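Local coordinates for protein DMATS type aromatic prenyltransferase (Micromonospora olivasterospora, PDB 6ZRY) that probably transfers a dimethylallyl group to carbon 6 of the tryptophan indole ring, as a bacterial aromatic prenyltransferase of the ABBA-barrel fold, at residues A[173-178]-A[266-271]; A[229-234]-A[272-277]; A[209-214]-A[261-266]; A[117-122]-A[164-169]; A[110-115]-A[202-207]. All blocks are in the same frame, centred on the assembly; numbering follows the deposited sequence. Where two conformers were deposited one is given.

Interaction 1 of 5, residues A[173-178]-A[266-271]; sequences GASYRA and EGADRP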
# COMPACT_ATOMS: atom_id res chain seq x y z
N GLY A 173 1.40 -21.66 3.94
CA GLY A 173 2.05 -22.27 2.79
C GLY A 173 1.06 -22.91 1.83
O GLY A 173 1.33 -22.86 0.64
N ALA A 174 -0.04 -23.48 2.33
CA ALA A 174 -1.00 -24.26 1.49
C ALA A 174 -1.74 -23.29 0.56
O ALA A 174 -1.84 -23.59 -0.66
CB ALA A 174 -1.94 -25.06 2.34
N SER A 175 -2.23 -22.15 1.08
CA SER A 175 -2.93 -21.15 0.21
C SER A 175 -1.93 -20.62 -0.80
O SER A 175 -2.29 -20.45 -2.01
CB SER A 175 -3.56 -20.07 1.00
OG SER A 175 -4.56 -20.61 1.85
N TYR A 176 -0.71 -20.39 -0.35
CA TYR A 176 0.36 -19.89 -1.23
C TYR A 176 0.62 -20.92 -2.32
O TYR A 176 0.78 -20.54 -3.50
CB TYR A 176 1.62 -19.55 -0.43
CG TYR A 176 2.77 -19.08 -1.29
CD1 TYR A 176 2.67 -17.93 -2.06
CD2 TYR A 176 3.95 -19.80 -1.35
CE1 TYR A 176 3.71 -17.50 -2.86
CE2 TYR A 176 5.01 -19.38 -2.13
CZ TYR A 176 4.89 -18.23 -2.89
OH TYR A 176 5.96 -17.82 -3.66
N ARG A 177 0.69 -22.20 -1.95
CA ARG A 177 0.94 -23.31 -2.92
C ARG A 177 -0.20 -23.29 -3.96
O ARG A 177 0.09 -23.40 -5.15
CB ARG A 177 1.08 -24.67 -2.22
CG ARG A 177 2.52 -25.03 -1.87
CD ARG A 177 2.72 -26.43 -1.30
NE ARG A 177 2.42 -26.45 0.12
CZ ARG A 177 1.29 -26.91 0.68
NH1 ARG A 177 0.31 -27.43 -0.06
NH2 ARG A 177 1.15 -26.86 1.99
N ALA A 178 -1.45 -23.07 -3.51
CA ALA A 178 -2.64 -22.93 -4.38
C ALA A 178 -2.42 -21.77 -5.36
O ALA A 178 -2.72 -21.93 -6.56
CB ALA A 178 -3.88 -22.72 -3.55
N GLU A 266 -3.97 -19.17 8.84
CA GLU A 266 -3.73 -20.52 9.41
C GLU A 266 -4.91 -21.45 9.15
O GLU A 266 -6.07 -21.02 9.33
CB GLU A 266 -3.56 -20.42 10.91
CG GLU A 266 -2.20 -19.97 11.33
CD GLU A 266 -1.97 -20.19 12.82
OE1 GLU A 266 -1.42 -19.30 13.45
OE2 GLU A 266 -2.38 -21.26 13.32
N GLY A 267 -4.62 -22.68 8.75
CA GLY A 267 -5.60 -23.76 8.64
C GLY A 267 -6.43 -23.70 7.36
O GLY A 267 -7.26 -24.60 7.19
N ALA A 268 -6.22 -22.71 6.48
CA ALA A 268 -6.94 -22.58 5.20
C ALA A 268 -6.03 -23.05 4.06
O ALA A 268 -4.78 -22.88 4.21
CB ALA A 268 -7.39 -21.15 4.98
N ASP A 269 -6.58 -23.61 2.98
CA ASP A 269 -5.76 -24.01 1.80
C ASP A 269 -6.06 -23.10 0.61
O ASP A 269 -5.44 -23.28 -0.43
CB ASP A 269 -5.91 -25.50 1.49
CG ASP A 269 -7.20 -25.91 0.79
OD1 ASP A 269 -8.12 -25.04 0.70
OD2 ASP A 269 -7.28 -27.13 0.31
N ARG A 270 -6.96 -22.13 0.77
CA ARG A 270 -7.20 -21.06 -0.25
C ARG A 270 -7.07 -19.71 0.47
O ARG A 270 -7.39 -19.60 1.65
CB ARG A 270 -8.57 -21.21 -0.95
CG ARG A 270 -8.77 -22.53 -1.74
CD ARG A 270 -7.98 -22.61 -3.05
NE ARG A 270 -8.18 -23.89 -3.76
CZ ARG A 270 -7.50 -25.03 -3.51
NH1 ARG A 270 -6.55 -25.06 -2.60
NH2 ARG A 270 -7.78 -26.15 -4.20
N PRO A 271 -6.56 -18.65 -0.20
CA PRO A 271 -6.59 -17.31 0.39
C PRO A 271 -8.03 -16.99 0.78
O PRO A 271 -8.92 -17.45 0.08
CB PRO A 271 -6.10 -16.38 -0.73
CG PRO A 271 -5.31 -17.30 -1.68
CD PRO A 271 -5.95 -18.66 -1.54
O HOH W 1 -1.83 -22.72 4.96
O HOH W 2 -2.90 -20.56 3.97
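Ser175 lays its hydroxymethyl group against the backbone of Arg270 and Pro271, its OG standing 3.0 Å from Arg270 C. The hydroxyl is anti to its own carbonyl carbon (chi1 -62°), which turns it toward the loop, while Ser175 CB meets the proline ring at Pro271 CD, 3.8 Å away. One helical turn later, Ala178 CB rests on Asp269 O at 3.5 Å. The same carbonyl takes a CA-H...O contact from Ser175 CA, and Arg270 NH1 reaches back to hydrogen-bond Asp269 O at 3.0 Å, approaching from above the carbonyl plane. Two waters fill in the polar side. One accepts from Ala174 N, the other from Ser175 OG (2.7 Å), and both donate to Ala268 O, each at 3.0 Å. The first turn of helix 174-182 is thus joined to the loop that connects strands 258-265 and 273-278, with Phe264 also touching Ser175. Asp269, which has been seen to bind calcium in a crystal structure of this protein, turns its carboxylate away from the helix and has no calcium bound in this chain. The helix therefore meets the loop through small side chains, carbonyls and shared water, while the long Arg270-Asp269 ion pair, a attraction of charges alone, stays within the loop.

Interaction 2 of 5, residues A[229-234]-A[272-277]; sequences SVVDGV and VGYSIY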
# COMPACT_ATOMS: atom_id res chain seq x y z
N SER A 229 -9.44 -15.89 -8.74
CA SER A 229 -10.46 -16.95 -8.57
C SER A 229 -9.96 -18.07 -7.64
O SER A 229 -10.81 -18.88 -7.26
CB SER A 229 -10.95 -17.48 -9.90
OG SER A 229 -9.91 -18.10 -10.61
N VAL A 230 -8.67 -18.12 -7.26
CA VAL A 230 -8.21 -19.11 -6.22
C VAL A 230 -8.74 -18.70 -4.84
O VAL A 230 -8.75 -19.55 -3.94
CB VAL A 230 -6.68 -19.33 -6.15
CG1 VAL A 230 -6.13 -19.85 -7.48
CG2 VAL A 230 -5.91 -18.11 -5.68
N VAL A 231 -9.17 -17.45 -4.66
CA VAL A 231 -9.68 -16.96 -3.36
C VAL A 231 -11.12 -17.40 -3.16
O VAL A 231 -11.98 -17.15 -4.07
CB VAL A 231 -9.55 -15.44 -3.24
CG1 VAL A 231 -10.01 -14.93 -1.88
CG2 VAL A 231 -8.12 -14.98 -3.58
N ASP A 232 -11.40 -17.90 -1.96
CA ASP A 232 -12.74 -18.21 -1.42
C ASP A 232 -13.70 -17.06 -1.65
O ASP A 232 -13.46 -15.97 -1.13
CB ASP A 232 -12.70 -18.41 0.09
CG ASP A 232 -12.39 -19.82 0.50
OD1 ASP A 232 -11.91 -20.59 -0.35
OD2 ASP A 232 -12.64 -20.15 1.67
N GLY A 233 -14.77 -17.34 -2.39
CA GLY A 233 -15.98 -16.52 -2.43
C GLY A 233 -15.81 -15.23 -3.20
O GLY A 233 -16.74 -14.42 -3.15
N VAL A 234 -14.72 -15.04 -3.96
CA VAL A 234 -14.61 -13.83 -4.83
C VAL A 234 -15.49 -13.99 -6.06
O VAL A 234 -15.58 -15.11 -6.65
CB VAL A 234 -13.18 -13.46 -5.24
CG1 VAL A 234 -12.30 -13.22 -4.04
CG2 VAL A 234 -12.58 -14.47 -6.19
N VAL A 272 -8.22 -16.23 1.88
CA VAL A 272 -9.55 -15.91 2.48
C VAL A 272 -9.93 -14.45 2.21
O VAL A 272 -11.00 -14.02 2.68
CB VAL A 272 -9.56 -16.22 3.98
CG1 VAL A 272 -9.36 -17.71 4.22
CG2 VAL A 272 -8.53 -15.39 4.75
N GLY A 273 -9.06 -13.70 1.57
CA GLY A 273 -9.30 -12.29 1.25
C GLY A 273 -8.55 -11.96 0.02
O GLY A 273 -7.46 -12.58 -0.19
N TYR A 274 -9.12 -11.09 -0.80
CA TYR A 274 -8.53 -10.61 -2.06
C TYR A 274 -8.79 -9.11 -2.17
O TYR A 274 -9.92 -8.70 -1.91
CB TYR A 274 -9.14 -11.31 -3.26
CG TYR A 274 -8.58 -10.82 -4.56
CD1 TYR A 274 -7.35 -11.23 -4.99
CD2 TYR A 274 -9.30 -9.93 -5.34
CE1 TYR A 274 -6.81 -10.77 -6.18
CE2 TYR A 274 -8.79 -9.47 -6.54
CZ TYR A 274 -7.54 -9.88 -6.95
OH TYR A 274 -7.03 -9.43 -8.12
N SER A 275 -7.80 -8.35 -2.60
CA SER A 275 -7.97 -6.95 -3.06
C SER A 275 -7.37 -6.79 -4.44
O SER A 275 -6.35 -7.39 -4.70
CB SER A 275 -7.38 -5.96 -2.12
OG SER A 275 -8.03 -6.04 -0.87
N ILE A 276 -8.02 -6.00 -5.27
CA ILE A 276 -7.52 -5.54 -6.59
C ILE A 276 -7.21 -4.04 -6.44
O ILE A 276 -8.04 -3.30 -5.85
CB ILE A 276 -8.53 -5.86 -7.72
CG1 ILE A 276 -8.04 -5.38 -9.09
CG2 ILE A 276 -9.93 -5.32 -7.44
CD1 ILE A 276 -6.86 -6.11 -9.62
N TYR A 277 -6.04 -3.63 -6.91
CA TYR A 277 -5.55 -2.25 -6.83
C TYR A 277 -5.36 -1.75 -8.24
O TYR A 277 -4.50 -2.25 -8.96
CB TYR A 277 -4.25 -2.15 -6.03
CG TYR A 277 -4.28 -2.80 -4.67
CD1 TYR A 277 -4.16 -4.18 -4.55
CD2 TYR A 277 -4.41 -2.07 -3.51
CE1 TYR A 277 -4.23 -4.81 -3.33
CE2 TYR A 277 -4.45 -2.68 -2.27
CZ TYR A 277 -4.35 -4.06 -2.17
OH TYR A 277 -4.38 -4.69 -0.96
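This is a small apolar contact between a turn and a strand near the surface of the barrel, where the loop linking helices 221-228 and 236-247 meets the beginning of strand 273-278. Residues Val231 to Val234 form a type II beta turn, closed by a weak Val234 N to Val231 O bond, with Gly233 at positive phi. The turn presents two valines to the CB of Tyr274. Val231 CG2 approaches Tyr274 CB at 3.8 Å and lies 4.1 Å from Tyr274 CD1, while Val234 CG1 also comes to 3.8 Å from Tyr274 CB. Both valines cross the tyrosine at about a right angle. The other branch of Val231, CG1, is anti to the backbone N (chi1 -177°) and sits 3.8 Å from Gly273 N, an amide buried here with no polar partner in the model. Tyr274 CG is itself anti to its backbone N (chi1 179°), which carries the ring off past the turn. The Tyr274 side chain also touches Val224 and Ala228 of helix 221-228 and Ile239 of helix 236-247, and its ring meets Tyr262 of strand 258-265 edge-to-face. The turn thus borders the layer where these two helices pack on the adjoining strands 258-265 and 273-278.

Interaction 3 of 5, residues A[209-214]-A[261-266]; sequences RVKLYL and SYTFTE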
# COMPACT_ATOMS: atom_id res chain seq x y z
N ARG A 209 -0.83 -14.65 9.88
CA ARG A 209 -1.58 -14.02 8.77
C ARG A 209 -0.60 -13.20 7.94
O ARG A 209 0.24 -12.50 8.54
CB ARG A 209 -2.71 -13.19 9.37
CG ARG A 209 -3.44 -12.28 8.39
CD ARG A 209 -4.54 -11.54 9.14
NE ARG A 209 -5.76 -12.31 9.00
CZ ARG A 209 -6.86 -11.89 8.38
NH1 ARG A 209 -7.91 -12.69 8.30
NH2 ARG A 209 -6.91 -10.67 7.87
N VAL A 210 -0.63 -13.37 6.64
CA VAL A 210 0.25 -12.65 5.68
C VAL A 210 -0.61 -12.13 4.53
O VAL A 210 -1.52 -12.85 4.07
CB VAL A 210 1.37 -13.55 5.15
CG1 VAL A 210 2.17 -12.87 4.04
CG2 VAL A 210 2.27 -14.05 6.27
N LYS A 211 -0.33 -10.92 4.09
CA LYS A 211 -0.92 -10.38 2.87
C LYS A 211 0.18 -10.33 1.81
O LYS A 211 1.17 -9.64 2.05
CB LYS A 211 -1.54 -9.04 3.21
CG LYS A 211 -2.65 -8.59 2.32
CD LYS A 211 -3.51 -7.54 3.03
CE LYS A 211 -4.05 -6.48 2.12
NZ LYS A 211 -4.92 -5.53 2.87
N LEU A 212 0.04 -11.12 0.75
CA LEU A 212 1.00 -11.15 -0.37
C LEU A 212 0.44 -10.36 -1.53
O LEU A 212 -0.69 -10.64 -1.95
CB LEU A 212 1.28 -12.60 -0.76
CG LEU A 212 2.35 -12.79 -1.83
CD1 LEU A 212 3.73 -12.42 -1.32
CD2 LEU A 212 2.35 -14.22 -2.33
N TYR A 213 1.23 -9.46 -2.08
CA TYR A 213 0.82 -8.63 -3.23
C TYR A 213 1.58 -9.09 -4.47
O TYR A 213 2.83 -9.20 -4.38
CB TYR A 213 1.14 -7.17 -2.98
CG TYR A 213 0.35 -6.46 -1.91
CD1 TYR A 213 0.44 -6.81 -0.57
CD2 TYR A 213 -0.39 -5.32 -2.22
CE1 TYR A 213 -0.23 -6.12 0.42
CE2 TYR A 213 -1.07 -4.61 -1.24
CZ TYR A 213 -0.98 -5.01 0.09
OH TYR A 213 -1.61 -4.33 1.09
N LEU A 214 0.86 -9.32 -5.56
CA LEU A 214 1.42 -9.71 -6.90
C LEU A 214 1.18 -8.55 -7.86
O LEU A 214 0.05 -8.07 -7.88
CB LEU A 214 0.69 -10.93 -7.42
CG LEU A 214 1.19 -12.30 -6.98
CD1 LEU A 214 1.22 -12.42 -5.49
CD2 LEU A 214 0.27 -13.39 -7.58
N SER A 261 -3.77 -8.51 -4.11
CA SER A 261 -3.27 -9.01 -2.82
C SER A 261 -4.13 -10.16 -2.32
O SER A 261 -5.33 -10.21 -2.64
CB SER A 261 -3.13 -7.91 -1.80
OG SER A 261 -4.38 -7.51 -1.32
N TYR A 262 -3.46 -11.10 -1.68
CA TYR A 262 -4.00 -12.37 -1.18
C TYR A 262 -3.77 -12.44 0.30
O TYR A 262 -2.64 -12.25 0.74
CB TYR A 262 -3.29 -13.52 -1.92
CG TYR A 262 -3.53 -13.50 -3.40
CD1 TYR A 262 -2.74 -12.73 -4.26
CD2 TYR A 262 -4.63 -14.14 -3.93
CE1 TYR A 262 -3.02 -12.66 -5.62
CE2 TYR A 262 -4.91 -14.11 -5.28
CZ TYR A 262 -4.10 -13.38 -6.14
OH TYR A 262 -4.43 -13.37 -7.47
N THR A 263 -4.79 -12.70 1.07
CA THR A 263 -4.70 -12.87 2.52
C THR A 263 -4.61 -14.35 2.84
O THR A 263 -5.57 -15.07 2.53
CB THR A 263 -5.86 -12.19 3.24
OG1 THR A 263 -5.83 -10.81 2.88
CG2 THR A 263 -5.73 -12.28 4.73
N PHE A 264 -3.49 -14.77 3.41
CA PHE A 264 -3.18 -16.16 3.84
C PHE A 264 -3.40 -16.24 5.34
O PHE A 264 -2.86 -15.39 6.10
CB PHE A 264 -1.75 -16.55 3.50
CG PHE A 264 -1.39 -16.41 2.05
CD1 PHE A 264 -2.27 -16.80 1.05
CD2 PHE A 264 -0.16 -15.91 1.66
CE1 PHE A 264 -1.93 -16.70 -0.30
CE2 PHE A 264 0.18 -15.80 0.32
CZ PHE A 264 -0.71 -16.19 -0.65
N THR A 265 -4.15 -17.24 5.76
CA THR A 265 -4.47 -17.46 7.18
C THR A 265 -4.23 -18.93 7.55
O THR A 265 -4.28 -19.80 6.64
CB THR A 265 -5.90 -16.97 7.45
OG1 THR A 265 -6.00 -16.91 8.87
CG2 THR A 265 -6.96 -17.84 6.82
N GLU A 266 -3.97 -19.17 8.84
CA GLU A 266 -3.73 -20.52 9.41
C GLU A 266 -4.91 -21.45 9.15
O GLU A 266 -6.07 -21.02 9.33
CB GLU A 266 -3.56 -20.42 10.91
CG GLU A 266 -2.20 -19.97 11.33
CD GLU A 266 -1.97 -20.19 12.82
OE1 GLU A 266 -1.42 -19.30 13.45
OE2 GLU A 266 -2.38 -21.26 13.32
O HOH W 3 -6.66 -14.68 10.45
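The Tyr213 ring carries Ser261 CB over the centre of one face, a CH-pi contact 3.7 Å from the ring centroid. The Tyr262 ring has Leu212 O at its edge and Leu214 CD2 obliquely 3.9 Å from Tyr262 CE1. At the edge of the Phe264 ring, in plane, lies Leu212 CD2, while Leu212 CB approaches Phe264 CE2 at 3.6 Å. Thr263 CG2 sits over one face of the Arg209 guanidinium, and a water links Arg209 NE to Thr265 OG1. The strands themselves run antiparallel, at 158°. Val210 pairs with Phe264 and Leu212 with Tyr262 through two hydrogen bonds each, the straightest from Phe264 N to Val210 O (2.8 Å, 173°). The tyrosine hydroxyl of Tyr213 bonds Tyr148, and Ser261 OG bonds Tyr277. Tyr213 also meets Phe197 edge-to-face, and its side chain is about 5 Å from the bound tryptophan. The strand pair is therefore two-faced: Val210, Leu212, Tyr262 and Phe264 pack against helices 159-170 and 174-182, whereas Tyr213 and Ser261 face the barrel interior with polar groups held in place.

Interaction 4 of 5, residues A[117-122]-A[164-169]; sequences RDLFAT and SEALHR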
# COMPACT_ATOMS: atom_id res chain seq x y z
N ARG A 117 12.95 -12.95 9.78
CA ARG A 117 13.92 -11.85 9.55
C ARG A 117 15.12 -12.33 8.72
O ARG A 117 15.47 -11.67 7.73
CB ARG A 117 14.40 -11.31 10.90
CG ARG A 117 14.96 -9.90 10.86
CD ARG A 117 15.14 -9.32 12.26
NE ARG A 117 13.86 -9.08 12.92
CZ ARG A 117 13.02 -8.09 12.63
NH1 ARG A 117 11.89 -7.98 13.30
NH2 ARG A 117 13.30 -7.21 11.66
N ASP A 118 15.73 -13.45 9.12
CA ASP A 118 16.97 -13.98 8.50
C ASP A 118 16.73 -14.36 7.04
O ASP A 118 17.73 -14.35 6.28
CB ASP A 118 17.56 -15.17 9.29
CG ASP A 118 16.77 -16.45 9.23
OD1 ASP A 118 15.67 -16.48 9.81
OD2 ASP A 118 17.27 -17.42 8.63
N LEU A 119 15.49 -14.68 6.64
CA LEU A 119 15.19 -15.04 5.24
C LEU A 119 15.29 -13.80 4.37
O LEU A 119 15.71 -13.94 3.22
CB LEU A 119 13.80 -15.68 5.13
CG LEU A 119 13.61 -16.97 5.91
CD1 LEU A 119 12.17 -17.45 5.79
CD2 LEU A 119 14.57 -18.06 5.44
N PHE A 120 14.93 -12.62 4.89
CA PHE A 120 14.99 -11.34 4.15
C PHE A 120 16.34 -10.65 4.37
O PHE A 120 16.67 -9.83 3.56
CB PHE A 120 13.81 -10.42 4.53
CG PHE A 120 12.46 -10.99 4.15
CD1 PHE A 120 11.84 -11.94 4.95
CD2 PHE A 120 11.79 -10.55 3.01
CE1 PHE A 120 10.59 -12.45 4.62
CE2 PHE A 120 10.54 -11.07 2.67
CZ PHE A 120 9.94 -12.02 3.48
N ALA A 121 17.07 -10.98 5.43
CA ALA A 121 18.28 -10.22 5.83
C ALA A 121 19.36 -10.40 4.78
O ALA A 121 19.62 -11.55 4.37
CB ALA A 121 18.76 -10.64 7.20
N THR A 122 19.96 -9.30 4.34
CA THR A 122 21.03 -9.28 3.33
C THR A 122 21.74 -7.94 3.42
O THR A 122 21.06 -6.92 3.68
CB THR A 122 20.51 -9.56 1.92
OG1 THR A 122 21.62 -9.50 1.03
CG2 THR A 122 19.43 -8.60 1.48
N SER A 164 8.08 -18.79 -0.14
CA SER A 164 7.72 -20.17 0.24
C SER A 164 8.27 -20.50 1.63
O SER A 164 7.49 -21.05 2.51
CB SER A 164 8.19 -21.18 -0.79
OG SER A 164 7.97 -22.48 -0.29
N GLU A 165 9.53 -20.18 1.87
CA GLU A 165 10.22 -20.55 3.13
C GLU A 165 9.68 -19.69 4.28
O GLU A 165 9.48 -20.24 5.37
CB GLU A 165 11.74 -20.47 2.99
CG GLU A 165 12.47 -21.21 4.09
CD GLU A 165 11.82 -22.52 4.54
OE1 GLU A 165 11.44 -22.58 5.71
OE2 GLU A 165 11.70 -23.48 3.70
N ALA A 166 9.44 -18.39 4.05
CA ALA A 166 8.86 -17.51 5.09
C ALA A 166 7.46 -17.99 5.48
O ALA A 166 7.17 -18.04 6.69
CB ALA A 166 8.85 -16.09 4.62
N LEU A 167 6.59 -18.34 4.51
CA LEU A 167 5.22 -18.79 4.84
C LEU A 167 5.29 -20.15 5.56
O LEU A 167 4.59 -20.29 6.55
CB LEU A 167 4.38 -18.87 3.58
CG LEU A 167 4.05 -17.53 2.95
CD1 LEU A 167 3.23 -17.74 1.69
CD2 LEU A 167 3.32 -16.64 3.93
N HIS A 168 6.15 -21.07 5.13
CA HIS A 168 6.33 -22.38 5.82
C HIS A 168 6.70 -22.15 7.29
O HIS A 168 6.07 -22.76 8.18
CB HIS A 168 7.38 -23.24 5.11
CG HIS A 168 7.65 -24.52 5.82
ND1 HIS A 168 6.64 -25.37 6.18
CD2 HIS A 168 8.78 -25.05 6.28
CE1 HIS A 168 7.14 -26.38 6.83
NE2 HIS A 168 8.44 -26.21 6.91
N ARG A 169 7.65 -21.27 7.56
CA ARG A 169 8.07 -20.98 8.95
C ARG A 169 6.88 -20.49 9.76
O ARG A 169 6.84 -20.76 10.94
CB ARG A 169 9.15 -19.92 9.01
CG ARG A 169 10.50 -20.42 8.57
CD ARG A 169 11.56 -20.00 9.55
NE ARG A 169 12.87 -20.21 8.97
CZ ARG A 169 13.82 -19.30 8.91
NH1 ARG A 169 13.64 -18.09 9.43
NH2 ARG A 169 14.97 -19.62 8.34
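The short, weakly bonded helix 117-120 packs against helix 159-170, nearest where Leu119 CA and Ala166 CA are 6.8 Å apart. Arg169 grips Asp118 end-on with two nitrogens. Arg169 NH1 meets Asp118 OD1 at 2.6 Å and Arg169 NH2 meets Asp118 OD2 at 3.2 Å, each oxygen using its syn lone pair. Carboxylate and guanidinium are almost coplanar, 6° apart. The tip of Leu119 sits over one face of that guanidinium, with its CD2 3.3 Å from Arg169 NH2. Its other methyl, CD1, presses into helix 159-170 with a tight 3.4 Å approach to Ala166 CA. Phe120 CE1 reaches Ala166 CB at 4.0 Å, and the Phe120 ring goes on to meet Phe198 of the underlying sheet. Arg169 NH1 has a second acceptor in Ser115 O, so the guanidinium is fixed both in position and in rotation. A flat, bidentate salt bridge at the protein surface, backed by a leucine on its face, thus closes over an apolar seam of Leu119, Phe120 and Ala166.

Interaction 5 of 5, residues A[110-115]-A[202-207]; sequences TSRLDS and LHDGPQ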
# COMPACT_ATOMS: atom_id res chain seq x y z
N THR A 110 6.66 -9.35 18.63
CA THR A 110 7.05 -9.36 17.19
C THR A 110 7.70 -10.69 16.83
O THR A 110 8.47 -10.72 15.86
CB THR A 110 8.01 -8.20 16.91
OG1 THR A 110 9.17 -8.44 17.70
CG2 THR A 110 7.39 -6.85 17.22
N SER A 111 7.38 -11.75 17.57
CA SER A 111 8.02 -13.08 17.44
C SER A 111 7.77 -13.64 16.03
O SER A 111 8.69 -14.21 15.48
CB SER A 111 7.53 -14.03 18.50
OG SER A 111 6.23 -14.46 18.18
N ARG A 112 6.57 -13.48 15.48
CA ARG A 112 6.25 -14.02 14.12
C ARG A 112 7.12 -13.31 13.08
O ARG A 112 7.80 -14.00 12.31
CB ARG A 112 4.76 -13.87 13.77
CG ARG A 112 3.85 -14.77 14.59
CD ARG A 112 2.75 -15.39 13.74
NE ARG A 112 1.87 -16.28 14.50
CZ ARG A 112 0.94 -15.85 15.33
NH1 ARG A 112 0.18 -16.73 15.98
NH2 ARG A 112 0.75 -14.56 15.53
N LEU A 113 7.14 -11.97 13.09
CA LEU A 113 8.00 -11.15 12.20
C LEU A 113 9.48 -11.54 12.44
O LEU A 113 10.20 -11.80 11.45
CB LEU A 113 7.74 -9.65 12.47
CG LEU A 113 8.64 -8.68 11.71
CD1 LEU A 113 8.44 -8.80 10.20
CD2 LEU A 113 8.42 -7.24 12.17
N ASP A 114 9.91 -11.63 13.69
CA ASP A 114 11.32 -11.98 14.05
C ASP A 114 11.68 -13.35 13.46
O ASP A 114 12.85 -13.50 12.98
CB ASP A 114 11.54 -11.93 15.56
CG ASP A 114 11.46 -10.52 16.13
OD1 ASP A 114 11.04 -10.38 17.28
OD2 ASP A 114 11.78 -9.58 15.39
N SER A 115 10.73 -14.29 13.45
CA SER A 115 10.98 -15.69 13.05
C SER A 115 11.36 -15.78 11.55
O SER A 115 11.95 -16.81 11.17
CB SER A 115 9.81 -16.58 13.41
OG SER A 115 8.79 -16.53 12.40
N LEU A 202 2.85 -5.95 12.66
CA LEU A 202 4.03 -5.87 13.54
C LEU A 202 3.76 -6.76 14.76
O LEU A 202 4.65 -7.53 15.15
CB LEU A 202 4.23 -4.41 13.96
CG LEU A 202 5.42 -4.14 14.86
CD1 LEU A 202 6.72 -4.58 14.20
CD2 LEU A 202 5.50 -2.68 15.23
N HIS A 203 2.55 -6.67 15.30
CA HIS A 203 2.12 -7.37 16.53
C HIS A 203 1.69 -8.80 16.18
O HIS A 203 0.82 -8.95 15.30
CB HIS A 203 0.99 -6.59 17.20
CG HIS A 203 0.53 -7.19 18.48
ND1 HIS A 203 1.41 -7.61 19.45
CD2 HIS A 203 -0.72 -7.44 18.95
CE1 HIS A 203 0.73 -8.11 20.47
NE2 HIS A 203 -0.58 -8.01 20.19
N ASP A 204 2.25 -9.80 16.85
CA ASP A 204 1.74 -11.19 16.80
C ASP A 204 0.24 -11.17 17.11
O ASP A 204 -0.12 -10.76 18.20
CB ASP A 204 2.43 -12.10 17.81
CG ASP A 204 3.92 -12.25 17.61
OD1 ASP A 204 4.38 -12.05 16.47
OD2 ASP A 204 4.61 -12.58 18.60
N GLY A 205 -0.59 -11.61 16.17
CA GLY A 205 -2.03 -11.84 16.41
C GLY A 205 -2.27 -13.25 16.96
O GLY A 205 -1.32 -14.01 17.15
N PRO A 206 -3.54 -13.64 17.21
CA PRO A 206 -3.85 -14.99 17.67
C PRO A 206 -3.40 -16.08 16.69
O PRO A 206 -3.12 -17.15 17.13
CB PRO A 206 -5.39 -14.99 17.81
CG PRO A 206 -5.85 -13.83 16.93
CD PRO A 206 -4.74 -12.81 17.03
N GLN A 207 -3.36 -15.78 15.39
CA GLN A 207 -2.91 -16.75 14.36
C GLN A 207 -2.03 -16.04 13.33
O GLN A 207 -2.11 -14.79 13.20
CB GLN A 207 -4.12 -17.47 13.76
CG GLN A 207 -5.23 -16.54 13.30
CD GLN A 207 -6.44 -17.30 12.80
OE1 GLN A 207 -6.45 -18.54 12.76
NE2 GLN A 207 -7.47 -16.54 12.42
O HOH W 4 4.93 -10.37 14.61
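Asp204 OD1 is held by two strong bonds: Arg112 N donates to it at 2.8 Å and a water at 2.6 Å, the nitrogen coming from above the carboxylate plane. The same water accepts from Leu113 N and donates to Leu202 O, so it ties the helix to the loop at three points. The second oxygen, Asp204 OD2, takes the hydroxyl of Ser111 OG at 2.5 Å and a weak bond from Ser111 N. Ser111 OG sits between its backbone N and carbonyl carbon (chi1 75°), which swings it onto the carboxylate. Arg112, bent at chi2, reaches past Asp204 to the carbonyl of Gly205, where Arg112 NH2 donates to Gly205 O at 2.7 Å in the guanidinium plane, and the carbonyl carbon of Gln207 lies over one guanidinium face. Apolar contact completes the joint, with Leu202 CD1 3.8 Å from both Thr110 CG2 and Leu113 CD2. Thr110 occupies the N-cap position but turns its OG1 to Asp114 OD1, 2.7 Å away. The negative carboxylate beside the first-turn amides would be expected to interact favourably with the partial positive charge at the helix N terminus. What results is a helix N terminus met by an acidic side chain from the hairpin loop between strands 193-201 and 209-220, at one end of the barrel of this ABBA-fold prenyltransferase.

In the fold
From the N terminus, residues 110-115 open interaction 5 and 117-122 open interaction 4, which closes first, at 164-169, and so lies wholly within interaction 5. Residues 173-178 then open interaction 1 before 202-207 close interaction 5, so these two cross. Interaction 3, opened at 209-214 and closed at 261-266, falls inside interaction 1 and shares Glu266 with it. Interaction 2 opens between the strands of interaction 3 and closes last, at 272-277, crossing both 3 and 1. Together they tie short helices 111-114 and 117-120, helices 159-170 and 174-182, and loops 202-207, 229-234 and 266-271 to strands 209-220, 258-265 and 273-278, while Arg169 and Ser115 join interactions 4 and 5.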